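Local coordinates for protein beta-n-acetylhexosaminidase (Streptococcus pneumoniae, PDB 4AZI) that probably removes terminal N-acetylglucosamine residues from the non-reducing ends of glycans as an exo-acting family 20 beta-N-acetylhexosaminidase, at residues G180-A185 / M225-G230; L111-N116 / K175-G180. The protein carries 2 engineered substitutions. All coordinates share one frame; numbering follows the deposited sequence.

Contact 1 (G180-A185 / M225-G230); sequences GTDEYA and MAFNDG. With OAN (O-(2-acetamido-2-deoxy D-glucopyranosylidene) amino-N-phenylcarbamate), chain C; EDO (1,2-ethanediol), chain F.
Gly180 O accepts from Phe227 N across the contact at 2.9 Å. The hydroxyl of Thr181 folds back onto the same oxygen, but OG1 lies unusually close, 2.5 Å from Gly180 O, a doubtful length. A water extends this network. It donates to Thr181 OG1 and to Phe227 O, and accepts from Gly230 N, 2.8 Å away. The turn after strand 223-227 is thus tied to the loop that follows strand 176-180.

Asp182 and Phe227 lie side by side and point the same way. CG of Asp182 stands between its own backbone N and carbonyl carbon (chi1 52°). This brings OD1 to 3.3 Å from Phe227 CD2, with the carboxylate and ring planes 62° apart. OD1 packs against the ring there; its hydrogen bond is from Asn116 ND2, which would help fix the carboxylate's rotation. The other oxygen, OD2, accepts from the acetamido nitrogen NAI of the inhibitor at 3.0 Å. The inhibitor methyl CAH lies over the centre of the Phe227 ring, 3.7 Å above its plane.

The Glu183 side chain runs extended beyond CG to the inhibitor, where OE2 accepts from the carbamate nitrogen NAO at 2.9 Å. Both carboxylate oxygens also bind an ethanediol, probably from the crystallisation liquor, and His120 holds OE1. The backbone N of Glu183 makes a weak bond to Asp229 OD2 at 3.3 Å. Asp229 is itself held by Tyr257 OH and Trp250 NE1, a placement consistent with a second-shell residue behind Glu183.

The adjacent Asp182 and Glu183 match the Asp-Glu pair of family 20 enzymes. There the aspartate orients the 2-acetamido group for substrate-assisted cleavage and the glutamate acts as general acid. The bonds to the inhibitor are consistent with both roles.

Contact 2 (L111-N116 / K175-G180); sequences LIPAIN and KIFNFG
Strands 111-116 and 176-180 pair in parallel around Ala114 and Asn178, with axes 4.9 Å apart and 23° between their directions. Asn178 bonds on both sides of Ala114: its N donates to Pro113 O at 2.9 Å, and its O accepts from Ile115 N at 3.0 Å. A water bridges Leu111 O and Ile176 N at one end of the pair. Another joins Ile115 O and Phe179 O at the other.

Pro113, Ile115 and Phe177 pack together on one face. CG of Phe177 is anti to its backbone N (chi1 -170°), which brings the ring alongside Pro113 and Ile115 of the neighbouring strand. Its CD2 meets Pro113 CG at 3.8 Å, and its CZ meets Ile115 CG1 at 3.5 Å. Ile112 and Ile176 touch through their CG2 methyls, 3.6 Å apart. Further along, Ala114 CB rests on the side chain of Asn178. Asn178 OD1 takes the Gly180 N-H at 3.0 Å in an Asx turn, the donor lying well above the carbonyl plane. Its ND2 bonds to His43. Asn116 OD1 comes within 3.4 Å of Gly180 CA and accepts from Thr181 N, while ND2 bonds to Asn48 OD1 as well as to Asp182.

Both strands belong to the TIM barrel and are joined by a beta-alpha-beta crossover. Helix 153-170 of that crossover covers Pro113, Ile115 and Phe177. Strands 41-45 and 223-227 flank the pair in the sheet.

In the fold
Both contacts are buried, and they share Gly180. Contact 2 joins the third and fourth strands of the barrel. Its centre lies about 6 Å from the centre of the chain, against about 12 Å for the centre of contact 1. Contact 1 joins the loop after the fourth strand to the fifth strand and its following turn, where the barrel opens into the active site. The chemistry changes accordingly. Contact 2 is mainly strand pairing and apolar packing, while contact 1 is mainly carboxylates and bound ligand. Asn116 of contact 2 binds Asp182 of contact 1. Met225 O bonds to Phe179 N, so the strand of contact 1 continues the sheet of contact 2.

Contact 1 (G180-A185 / M225-G230)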
ATOM      1  N   GLY A 180      -2.054   6.158   5.591  1.00  8.86           N
ATOM      2  CA  GLY A 180      -2.636   5.137   6.462  1.00  8.83           C
ATOM      3  C   GLY A 180      -3.818   5.614   7.275  1.00  8.82           C
ATOM      4  O   GLY A 180      -4.891   5.838   6.728  1.00  8.41           O
ATOM      5  N   THR A 181      -3.591   5.750   8.588  1.00  8.83           N
ATOM      6  CA  THR A 181      -4.547   6.260   9.595  1.00  8.79           C
ATOM      7  C   THR A 181      -5.563   5.233  10.108  1.00  8.85           C
ATOM      8  O   THR A 181      -6.478   5.588  10.857  1.00  8.67           O
ATOM      9  CB  THR A 181      -5.242   7.607   9.216  1.00  8.81           C
ATOM     10  OG1 THR A 181      -6.246   7.383   8.219  1.00  9.13           O
ATOM     11  CG2 THR A 181      -4.236   8.622   8.705  1.00  8.83           C
ATOM     12  N   ASP A 182      -5.388   3.962   9.739  1.00  8.81           N
ATOM     13  CA  ASP A 182      -6.320   2.926  10.188  1.00  9.21           C
ATOM     14  C   ASP A 182      -6.219   2.682  11.686  1.00  9.44           C
ATOM     15  O   ASP A 182      -5.228   3.035  12.310  1.00  9.41           O
ATOM     16  CB  ASP A 182      -6.120   1.594   9.437  1.00  8.95           C
ATOM     17  CG  ASP A 182      -4.680   1.102   9.459  1.00  9.10           C
ATOM     18  OD1 ASP A 182      -3.751   1.928   9.280  1.00  9.24           O
ATOM     19  OD2 ASP A 182      -4.481  -0.123   9.620  1.00  8.64           O
ATOM     20  N   GLU A 183      -7.275   2.092  12.240  1.00  9.85           N
ATOM     21  CA  GLU A 183      -7.287   1.519  13.586  1.00 10.51           C
ATOM     22  C   GLU A 183      -6.555   2.333  14.664  1.00 10.90           C
ATOM     23  O   GLU A 183      -5.622   1.829  15.298  1.00 10.91           O
ATOM     24  CB  GLU A 183      -6.716   0.104  13.539  1.00 10.50           C
ATOM     25  CG  GLU A 183      -7.382  -0.861  12.563  1.00 10.61           C
ATOM     26  CD  GLU A 183      -6.685  -2.205  12.576  1.00 10.86           C
ATOM     27  OE1 GLU A 183      -5.450  -2.224  12.407  1.00 11.02           O
ATOM     28  OE2 GLU A 183      -7.348  -3.240  12.789  1.00 11.11           O
ATOM     29  N   TYR A 184      -6.989   3.574  14.878  1.00 11.23           N
ATOM     30  CA  TYR A 184      -6.363   4.460  15.856  1.00 11.72           C
ATOM     31  C   TYR A 184      -6.438   3.834  17.253  1.00 12.35           C
ATOM     32  O   TYR A 184      -7.542   3.542  17.735  1.00 12.31           O
ATOM     33  CB  TYR A 184      -7.058   5.837  15.865  1.00 11.72           C
ATOM     34  CG  TYR A 184      -6.408   6.828  16.809  1.00 11.88           C
ATOM     35  CD1 TYR A 184      -5.360   7.646  16.378  1.00 11.75           C
ATOM     36  CD2 TYR A 184      -6.827   6.931  18.141  1.00 11.96           C
ATOM     37  CE1 TYR A 184      -4.749   8.543  17.246  1.00 12.19           C
ATOM     38  CE2 TYR A 184      -6.221   7.821  19.018  1.00 12.19           C
ATOM     39  CZ  TYR A 184      -5.189   8.628  18.568  1.00 12.18           C
ATOM     40  OH  TYR A 184      -4.580   9.507  19.437  1.00 12.39           O
ATOM     41  N   ALA A 185      -5.272   3.626  17.882  1.00 12.54           N
ATOM     42  CA  ALA A 185      -5.179   3.159  19.276  1.00 12.85           C
ATOM     43  C   ALA A 185      -5.948   1.871  19.565  1.00 13.27           C
ATOM     44  O   ALA A 185      -6.432   1.671  20.687  1.00 13.15           O
ATOM     45  CB  ALA A 185      -5.612   4.260  20.252  1.00 12.35           C
ATOM     46  N   MET A 225      -3.352   9.011  -0.223  1.00 10.45           N
ATOM     47  CA  MET A 225      -4.217   7.874   0.002  1.00 11.06           C
ATOM     48  C   MET A 225      -4.232   7.602   1.493  1.00 11.06           C
ATOM     49  O   MET A 225      -3.228   7.817   2.175  1.00 10.86           O
ATOM     50  CB  MET A 225      -3.723   6.641  -0.770  1.00 11.85           C
ATOM     51  CG  MET A 225      -4.698   5.468  -0.705  1.00 13.00           C
ATOM     52  SD  MET A 225      -4.404   4.130  -1.877  1.00 15.76           S
ATOM     53  CE  MET A 225      -2.956   3.341  -1.198  1.00 13.54           C
ATOM     54  N   ALA A 226      -5.380   7.153   1.998  1.00 10.91           N
ATOM     55  CA  ALA A 226      -5.511   6.732   3.392  1.00 10.69           C
ATOM     56  C   ALA A 226      -6.507   5.583   3.479  1.00 10.56           C
ATOM     57  O   ALA A 226      -7.319   5.402   2.574  1.00 10.89           O
ATOM     58  CB  ALA A 226      -5.978   7.899   4.254  1.00 10.57           C
ATOM     59  N   PHE A 227      -6.455   4.814   4.562  1.00 10.47           N
ATOM     60  CA  PHE A 227      -7.481   3.803   4.810  1.00 10.25           C
ATOM     61  C   PHE A 227      -8.773   4.489   5.232  1.00 10.18           C
ATOM     62  O   PHE A 227      -8.759   5.625   5.691  1.00 10.34           O
ATOM     63  CB  PHE A 227      -7.031   2.779   5.848  1.00 10.02           C
ATOM     64  CG  PHE A 227      -5.870   1.952   5.404  1.00 10.11           C
ATOM     65  CD1 PHE A 227      -5.979   1.113   4.300  1.00  9.98           C
ATOM     66  CD2 PHE A 227      -4.659   2.028   6.072  1.00 10.03           C
ATOM     67  CE1 PHE A 227      -4.901   0.362   3.874  1.00 10.17           C
ATOM     68  CE2 PHE A 227      -3.578   1.278   5.657  1.00 10.02           C
ATOM     69  CZ  PHE A 227      -3.695   0.451   4.552  1.00 10.21           C
ATOM     70  N   ASN A 228      -9.892   3.803   5.058  1.00 10.14           N
ATOM     71  CA  ASN A 228     -11.192   4.452   5.223  1.00 10.06           C
ATOM     72  C   ASN A 228     -11.612   4.738   6.664  1.00 10.16           C
ATOM     73  O   ASN A 228     -12.433   5.622   6.885  1.00 10.16           O
ATOM     74  CB  ASN A 228     -12.283   3.646   4.511  1.00  9.82           C
ATOM     75  CG  ASN A 228     -12.426   2.250   5.069  1.00  9.99           C
ATOM     76  OD1 ASN A 228     -11.639   1.360   4.754  1.00  9.70           O
ATOM     77  ND2 ASN A 228     -13.443   2.050   5.899  1.00 10.03           N
ATOM     78  N   ASP A 229     -11.040   4.006   7.623  1.00 10.63           N
ATOM     79  CA  ASP A 229     -11.506   3.999   9.033  1.00 11.08           C
ATOM     80  C   ASP A 229     -11.871   5.369   9.616  1.00 11.15           C
ATOM     81  O   ASP A 229     -12.967   5.558  10.142  1.00 11.20           O
ATOM     82  CB  ASP A 229     -10.459   3.376   9.971  1.00 11.16           C
ATOM     83  CG  ASP A 229      -9.964   2.025   9.500  1.00 11.36           C
ATOM     84  OD1 ASP A 229      -9.671   1.863   8.300  1.00 11.23           O
ATOM     85  OD2 ASP A 229      -9.834   1.130  10.354  1.00 11.94           O
ATOM     86  N   GLY A 230     -10.941   6.315   9.527  1.00 11.47           N
ATOM     87  CA  GLY A 230     -11.067   7.559  10.264  1.00 11.53           C
ATOM     88  C   GLY A 230     -11.930   8.596   9.592  1.00 11.76           C
ATOM     89  O   GLY A 230     -12.167   9.652  10.160  1.00 12.00           O
TER
HETATM   90  CAH OAN C2038      -6.279  -1.375   7.173  1.00 10.13           C
HETATM   91  CAG OAN C2038      -6.058  -2.777   7.761  1.00 10.25           C
HETATM   92  OAN OAN C2038      -6.333  -3.770   7.103  1.00 10.06           O
HETATM   93  NAI OAN C2038      -5.571  -2.808   9.003  1.00 10.69           N
HETATM   94  CAB OAN C2038      -5.266  -4.040   9.760  1.00 11.33           C
HETATM   95  CAC OAN C2038      -3.878  -4.552   9.372  1.00 11.22           C
HETATM   96  OAJ OAN C2038      -2.884  -3.837  10.116  1.00 11.11           O
HETATM   97  CAD OAN C2038      -3.746  -6.044   9.638  1.00 11.61           C
HETATM   98  OAK OAN C2038      -2.427  -6.428   9.276  1.00 11.78           O
HETATM   99  CAE OAN C2038      -4.761  -6.807   8.772  1.00 11.69           C
HETATM  100  CAF OAN C2038      -4.769  -8.324   8.980  1.00 12.02           C
HETATM  101  OAM OAN C2038      -5.203  -8.643  10.306  1.00 12.22           O
HETATM  102  OAL OAN C2038      -6.122  -6.328   8.946  1.00 11.82           O
HETATM  103  CAA OAN C2038      -6.344  -5.128   9.566  1.00 11.89           C
HETATM  104  NAY OAN C2038      -7.566  -4.906  10.001  1.00 13.01           N
HETATM  105  OAQ OAN C2038      -8.465  -5.911   9.800  1.00 14.48           O
HETATM  106  CAP OAN C2038      -9.438  -5.998  10.754  1.00 14.97           C
HETATM  107  OAR OAN C2038     -10.342  -6.826  10.630  1.00 14.75           O
HETATM  108  NAO OAN C2038      -9.339  -5.157  11.795  1.00 16.09           N
HETATM  109  CAS OAN C2038     -10.216  -5.061  12.807  1.00 17.22           C
HETATM  110  CAT OAN C2038     -10.713  -3.797  13.124  1.00 17.14           C
HETATM  111  CAU OAN C2038     -11.624  -3.636  14.168  1.00 17.41           C
HETATM  112  CAV OAN C2038     -12.045  -4.744  14.901  1.00 17.79           C
HETATM  113  CAW OAN C2038     -11.550  -6.018  14.591  1.00 17.97           C
HETATM  114  CAX OAN C2038     -10.634  -6.179  13.548  1.00 17.48           C
HETATM  115  C1  EDO F2041      -5.515  -5.894  14.049  1.00 17.39           C
HETATM  116  O1  EDO F2041      -6.114  -5.677  12.766  1.00 17.23           O
HETATM  117  C2  EDO F2041      -4.070  -5.396  14.034  1.00 17.59           C
HETATM  118  O2  EDO F2041      -4.053  -3.968  14.009  1.00 17.85           O
HETATM  119  O   HOH W   1      -8.430   5.515   8.443  1.00  9.93           O

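Contact 2 (L111-N116 / K175-G180)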
ATOM      1  N   LEU A 111       5.198   1.714  -7.938  1.00 12.53           N
ATOM      2  CA  LEU A 111       5.277   1.452  -6.506  1.00 12.04           C
ATOM      3  C   LEU A 111       4.398   2.450  -5.744  1.00 11.48           C
ATOM      4  O   LEU A 111       4.406   3.649  -6.028  1.00 11.71           O
ATOM      5  CB  LEU A 111       6.721   1.515  -5.992  1.00 12.22           C
ATOM      6  CG  LEU A 111       6.848   1.115  -4.515  1.00 12.48           C
ATOM      7  CD1 LEU A 111       7.165  -0.368  -4.367  1.00 12.45           C
ATOM      8  CD2 LEU A 111       7.885   1.961  -3.799  1.00 12.88           C
ATOM      9  N   ILE A 112       3.630   1.942  -4.787  1.00 10.75           N
ATOM     10  CA  ILE A 112       2.904   2.795  -3.867  1.00 10.04           C
ATOM     11  C   ILE A 112       3.395   2.575  -2.439  1.00  9.57           C
ATOM     12  O   ILE A 112       3.043   1.576  -1.808  1.00  9.70           O
ATOM     13  CB  ILE A 112       1.373   2.575  -3.920  1.00 10.16           C
ATOM     14  CG1 ILE A 112       0.842   2.578  -5.357  1.00 10.23           C
ATOM     15  CG2 ILE A 112       0.664   3.625  -3.070  1.00 10.07           C
ATOM     16  CD1 ILE A 112      -0.607   2.122  -5.476  1.00 10.37           C
ATOM     17  N   PRO A 113       4.195   3.515  -1.910  1.00  9.27           N
ATOM     18  CA  PRO A 113       4.621   3.406  -0.511  1.00  9.13           C
ATOM     19  C   PRO A 113       3.537   3.779   0.501  1.00  9.08           C
ATOM     20  O   PRO A 113       2.719   4.685   0.246  1.00  9.23           O
ATOM     21  CB  PRO A 113       5.751   4.430  -0.426  1.00  9.19           C
ATOM     22  CG  PRO A 113       5.350   5.493  -1.404  1.00  9.04           C
ATOM     23  CD  PRO A 113       4.719   4.741  -2.551  1.00  9.27           C
ATOM     24  N   ALA A 114       3.561   3.106   1.650  1.00  9.06           N
ATOM     25  CA  ALA A 114       2.784   3.498   2.825  1.00  8.94           C
ATOM     26  C   ALA A 114       3.701   3.710   4.035  1.00  9.06           C
ATOM     27  O   ALA A 114       4.599   2.886   4.297  1.00  9.07           O
ATOM     28  CB  ALA A 114       1.712   2.460   3.142  1.00  8.87           C
ATOM     29  N   ILE A 115       3.486   4.824   4.737  1.00  8.85           N
ATOM     30  CA  ILE A 115       4.120   5.107   6.035  1.00  9.09           C
ATOM     31  C   ILE A 115       3.004   5.468   7.002  1.00  8.90           C
ATOM     32  O   ILE A 115       2.431   6.559   6.914  1.00  9.31           O
ATOM     33  CB  ILE A 115       5.111   6.303   5.982  1.00  9.26           C
ATOM     34  CG1 ILE A 115       6.189   6.124   4.896  1.00  9.49           C
ATOM     35  CG2 ILE A 115       5.710   6.571   7.367  1.00  9.22           C
ATOM     36  CD1 ILE A 115       7.215   5.037   5.162  1.00  9.98           C
ATOM     37  N   ASN A 116       2.695   4.561   7.924  1.00  8.92           N
ATOM     38  CA  ASN A 116       1.504   4.694   8.758  1.00  8.89           C
ATOM     39  C   ASN A 116       1.672   5.616   9.953  1.00  8.86           C
ATOM     40  O   ASN A 116       2.707   5.608  10.599  1.00  8.87           O
ATOM     41  CB  ASN A 116       1.039   3.311   9.244  1.00  8.84           C
ATOM     42  CG  ASN A 116      -0.470   3.176   9.262  1.00  8.72           C
ATOM     43  OD1 ASN A 116      -1.201   4.172   9.333  1.00  8.46           O
ATOM     44  ND2 ASN A 116      -0.946   1.941   9.178  1.00  8.60           N
ATOM     45  N   LYS A 175       3.480   7.990  -7.920  1.00 11.59           N
ATOM     46  CA  LYS A 175       2.313   8.869  -8.054  1.00 11.09           C
ATOM     47  C   LYS A 175       1.589   8.990  -6.727  1.00 10.71           C
ATOM     48  O   LYS A 175       1.067  10.059  -6.397  1.00 10.64           O
ATOM     49  CB  LYS A 175       1.317   8.351  -9.098  1.00 11.42           C
ATOM     50  CG  LYS A 175       1.853   8.140 -10.507  1.00 12.11           C
ATOM     51  CD  LYS A 175       0.704   7.690 -11.413  1.00 12.32           C
ATOM     52  CE  LYS A 175       1.098   7.703 -12.881  1.00 12.69           C
ATOM     53  NZ  LYS A 175       2.098   6.656 -13.225  1.00 13.02           N
ATOM     54  N   ILE A 176       1.525   7.885  -5.983  1.00 10.48           N
ATOM     55  CA  ILE A 176       0.673   7.821  -4.786  1.00 10.28           C
ATOM     56  C   ILE A 176       1.493   7.700  -3.504  1.00 10.05           C
ATOM     57  O   ILE A 176       2.559   7.111  -3.506  1.00 10.16           O
ATOM     58  CB  ILE A 176      -0.371   6.681  -4.877  1.00 10.12           C
ATOM     59  CG1 ILE A 176      -1.304   6.901  -6.075  1.00 10.07           C
ATOM     60  CG2 ILE A 176      -1.215   6.606  -3.600  1.00 10.33           C
ATOM     61  CD1 ILE A 176      -2.013   5.659  -6.591  1.00  9.85           C
ATOM     62  N   PHE A 177       0.999   8.296  -2.423  1.00  9.91           N
ATOM     63  CA  PHE A 177       1.578   8.093  -1.090  1.00  9.80           C
ATOM     64  C   PHE A 177       0.473   7.764  -0.091  1.00  9.58           C
ATOM     65  O   PHE A 177      -0.451   8.558   0.108  1.00  9.41           O
ATOM     66  CB  PHE A 177       2.370   9.329  -0.623  1.00  9.93           C
ATOM     67  CG  PHE A 177       3.184   9.101   0.632  1.00 10.49           C
ATOM     68  CD1 PHE A 177       2.625   9.312   1.892  1.00 10.82           C
ATOM     69  CD2 PHE A 177       4.518   8.672   0.551  1.00 10.62           C
ATOM     70  CE1 PHE A 177       3.375   9.100   3.049  1.00 11.18           C
ATOM     71  CE2 PHE A 177       5.269   8.472   1.703  1.00 10.83           C
ATOM     72  CZ  PHE A 177       4.696   8.688   2.954  1.00 11.00           C
ATOM     73  N   ASN A 178       0.569   6.594   0.537  1.00  9.26           N
ATOM     74  CA  ASN A 178      -0.414   6.173   1.537  1.00  9.14           C
ATOM     75  C   ASN A 178       0.027   6.526   2.962  1.00  8.88           C
ATOM     76  O   ASN A 178       0.986   5.940   3.474  1.00  8.56           O
ATOM     77  CB  ASN A 178      -0.682   4.664   1.433  1.00  9.22           C
ATOM     78  CG  ASN A 178      -1.848   4.205   2.307  1.00  9.42           C
ATOM     79  OD1 ASN A 178      -2.557   5.015   2.911  1.00  9.26           O
ATOM     80  ND2 ASN A 178      -2.055   2.887   2.372  1.00  9.54           N
ATOM     81  N   PHE A 179      -0.684   7.470   3.585  1.00  8.84           N
ATOM     82  CA  PHE A 179      -0.426   7.872   4.984  1.00  8.97           C
ATOM     83  C   PHE A 179      -1.219   7.089   6.048  1.00  8.93           C
ATOM     84  O   PHE A 179      -1.063   7.319   7.255  1.00  8.76           O
ATOM     85  CB  PHE A 179      -0.488   9.414   5.196  1.00  9.03           C
ATOM     86  CG  PHE A 179      -1.825  10.058   4.919  1.00  9.17           C
ATOM     87  CD1 PHE A 179      -2.795  10.150   5.915  1.00  9.36           C
ATOM     88  CD2 PHE A 179      -2.081  10.677   3.694  1.00  9.21           C
ATOM     89  CE1 PHE A 179      -4.009  10.782   5.678  1.00  9.28           C
ATOM     90  CE2 PHE A 179      -3.299  11.314   3.456  1.00  9.34           C
ATOM     91  CZ  PHE A 179      -4.260  11.368   4.446  1.00  9.28           C
ATOM     92  N   GLY A 180      -2.054   6.158   5.591  1.00  8.86           N
ATOM     93  CA  GLY A 180      -2.636   5.137   6.462  1.00  8.83           C
ATOM     94  C   GLY A 180      -3.818   5.614   7.275  1.00  8.82           C
ATOM     95  O   GLY A 180      -4.891   5.838   6.728  1.00  8.41           O
TER
HETATM   96  O   HOH W   2       2.227   5.390  -6.935  1.00 15.29           O
HETATM   97  O   HOH W   3       1.079   8.851   8.110  1.00  9.96           O